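Local coordinates for hypothetical protein BACOVA_04980 (Bacteroides ovatus, PDB 3UFI) that is probably a fimbrial subunit of the fimbrillin-like family, thought to build pili that serve cell adhesion, at residues Ser40-Gly45 with Ala100-Gln105. Residues are numbered along the deposited sequence; the frame is centred on the assembly and turned at random.
Sequences SDDRIG and AYYPYQ
Gly45 and Tyr101 form an antiparallel hydrogen-bonded pair, joined by Gly45 N to Tyr101 O at 3.0 Å and by Tyr101 N to Gly45 O at 3.1 Å. The pair closes the antiparallel match at the start of strand 43-51 and the end of strand 95-102. Beyond it the chain leaves the strand through a cis peptide bond before Pro103, and Tyr104 N donates to Arg43 O at 2.9 Å from above the carbonyl plane, off the lone pairs.

Two tyrosine rings pack against Gly45. Tyr101 CE1 lies 3.7 Å from Gly45 CA, its ring brought over this residue by a chi1 of 77° that sets CG between the backbone N and carbonyl carbon. Tyr104 meets the same CA edge-on, through CD1 at 3.3 Å. A CB at Gly45 would clash with the Tyr101 ring. Farther along, Tyr102 CE2 approaches Asp42 CG at 3.6 Å, carboxylate and ring planes 55° apart; this is van der Waals packing, for Asp42 OD2 is hydrogen-bonded to Gly39 N. Ile44 CG2 packs on Tyr102 CB at 3.9 Å.

Polar ends lead outward. Tyr101 OH accepts a nearly straight bond (173°) from Gln105 N and also bonds Asn65 OD1, while Asn65 O binds Tyr104 OH. Arg43 NH2 bridges to Asp41 OD1, shared with Arg69, and Arg43 NH1 bonds Gln67 OE1. A leucine in place of Tyr101 would probably leave Gln105 N and Asn65 OD1 without their hydroxyl partner and remove the ring packed on Gly45.

Strands 66-72 and 138-146 flank the pair, so main-chain bonds join two inner strands of this fimbrillin-like (transthyretin clan) sheet, and tyrosine hydroxyls fasten the departing loop.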
loop_
_atom_site.group_PDB
_atom_site.type_symbol
_atom_site.label_atom_id
_atom_site.label_comp_id
_atom_site.label_asym_id
_atom_site.label_seq_id
_atom_site.Cartn_x
_atom_site.Cartn_y
_atom_site.Cartn_z
ATOM N N SER A 40 7.745 12.497 4.492
ATOM C CA SER A 40 9.114 13.015 4.552
ATOM C C SER A 40 10.241 11.958 4.786
ATOM O O SER A 40 11.378 12.186 4.362
ATOM C CB SER A 40 9.225 14.080 5.638
ATOM O OG SER A 40 10.516 14.671 5.613
ATOM N N ASP A 41 9.964 10.856 5.463
ATOM C CA ASP A 41 11.049 9.893 5.701
ATOM C C ASP A 41 10.775 8.553 4.969
ATOM O O ASP A 41 11.336 7.531 5.355
ATOM C CB ASP A 41 11.182 9.676 7.236
ATOM C CG ASP A 41 12.353 8.815 7.711
ATOM O OD1 ASP A 41 13.502 9.082 7.284
ATOM O OD2 ASP A 41 12.114 7.878 8.516
ATOM N N ASP A 42 9.901 8.555 3.938
ATOM C CA ASP A 42 9.514 7.334 3.217
ATOM C C ASP A 42 10.715 6.664 2.553
ATOM O O ASP A 42 11.564 7.334 1.965
ATOM C CB ASP A 42 8.426 7.621 2.181
ATOM C CG ASP A 42 7.032 7.827 2.770
ATOM O OD1 ASP A 42 6.859 7.628 4.010
ATOM O OD2 ASP A 42 6.114 8.123 1.999
ATOM N N ARG A 43 10.765 5.334 2.667
ATOM C CA ARG A 43 11.856 4.511 2.182
ATOM C C ARG A 43 11.397 3.523 1.150
ATOM O O ARG A 43 10.419 2.812 1.357
ATOM C CB ARG A 43 12.528 3.758 3.347
ATOM C CG ARG A 43 12.836 4.567 4.602
ATOM C CD ARG A 43 13.895 5.587 4.301
ATOM N NE ARG A 43 14.215 6.386 5.475
ATOM C CZ ARG A 43 15.211 6.131 6.318
ATOM N NH1 ARG A 43 15.997 5.077 6.132
ATOM N NH2 ARG A 43 15.442 6.940 7.339
ATOM N N ILE A 44 12.163 3.427 0.051
ATOM C CA ILE A 44 11.888 2.475 -1.025
ATOM C C ILE A 44 13.121 1.571 -1.234
ATOM O O ILE A 44 14.232 1.953 -0.876
ATOM C CB ILE A 44 11.474 3.218 -2.349
ATOM C CG1 ILE A 44 12.635 4.099 -2.919
ATOM C CG2 ILE A 44 10.134 4.002 -2.174
ATOM C CD1 ILE A 44 12.412 4.677 -4.360
ATOM N N GLY A 45 12.900 0.391 -1.798
ATOM C CA GLY A 45 13.961 -0.533 -2.170
ATOM C C GLY A 45 14.011 -0.588 -3.676
ATOM O O GLY A 45 12.968 -0.758 -4.295
ATOM N N ALA A 100 10.964 -1.226 -8.075
ATOM C CA ALA A 100 11.052 -0.551 -6.796
ATOM C C ALA A 100 9.809 -0.859 -5.985
ATOM O O ALA A 100 8.778 -1.207 -6.551
ATOM C CB ALA A 100 11.238 0.954 -6.992
ATOM N N TYR A 101 9.917 -0.786 -4.650
ATOM C CA TYR A 101 8.760 -1.050 -3.800
ATOM C C TYR A 101 8.852 -0.198 -2.556
ATOM O O TYR A 101 9.920 0.263 -2.198
ATOM C CB TYR A 101 8.664 -2.551 -3.444
ATOM C CG TYR A 101 9.656 -2.940 -2.373
ATOM C CD1 TYR A 101 10.979 -3.248 -2.699
ATOM C CD2 TYR A 101 9.304 -2.910 -1.023
ATOM C CE1 TYR A 101 11.912 -3.542 -1.714
ATOM C CE2 TYR A 101 10.238 -3.196 -0.028
ATOM C CZ TYR A 101 11.541 -3.509 -0.379
ATOM O OH TYR A 101 12.469 -3.785 0.597
ATOM N N TYR A 102 7.725 -0.009 -1.899
ATOM C CA TYR A 102 7.567 0.703 -0.637
ATOM C C TYR A 102 6.671 -0.161 0.260
ATOM O O TYR A 102 5.762 -0.773 -0.281
ATOM C CB TYR A 102 6.933 2.100 -0.892
ATOM C CG TYR A 102 6.393 2.767 0.358
ATOM C CD1 TYR A 102 5.121 2.455 0.850
ATOM C CD2 TYR A 102 7.169 3.674 1.085
ATOM C CE1 TYR A 102 4.652 2.999 2.044
ATOM C CE2 TYR A 102 6.705 4.226 2.280
ATOM C CZ TYR A 102 5.453 3.876 2.759
ATOM O OH TYR A 102 4.975 4.435 3.914
ATOM N N PRO A 103 6.804 -0.185 1.607
ATOM C CA PRO A 103 7.877 0.406 2.432
ATOM C C PRO A 103 9.110 -0.495 2.442
ATOM O O PRO A 103 9.002 -1.730 2.580
ATOM C CB PRO A 103 7.242 0.508 3.838
ATOM C CG PRO A 103 5.987 -0.351 3.820
ATOM C CD PRO A 103 5.863 -0.968 2.438
ATOM N N TYR A 104 10.295 0.124 2.349
ATOM C CA TYR A 104 11.546 -0.624 2.405
ATOM C C TYR A 104 11.667 -1.497 3.651
ATOM O O TYR A 104 11.317 -1.080 4.753
ATOM C CB TYR A 104 12.752 0.336 2.423
ATOM C CG TYR A 104 14.077 -0.394 2.335
ATOM C CD1 TYR A 104 14.583 -0.802 1.109
ATOM C CD2 TYR A 104 14.811 -0.702 3.487
ATOM C CE1 TYR A 104 15.793 -1.483 1.014
ATOM C CE2 TYR A 104 16.018 -1.402 3.405
ATOM C CZ TYR A 104 16.519 -1.756 2.156
ATOM O OH TYR A 104 17.687 -2.434 1.995
ATOM N N GLN A 105 12.262 -2.668 3.480
ATOM C CA GLN A 105 12.712 -3.500 4.584
ATOM C C GLN A 105 13.905 -4.310 4.094
ATOM O O GLN A 105 14.115 -4.446 2.889
ATOM C CB GLN A 105 11.602 -4.372 5.181
ATOM C CG GLN A 105 11.141 -5.531 4.320
ATOM C CD GLN A 105 10.273 -6.444 5.144
ATOM O OE1 GLN A 105 10.694 -7.505 5.617
ATOM N NE2 GLN A 105 9.044 -6.033 5.345
#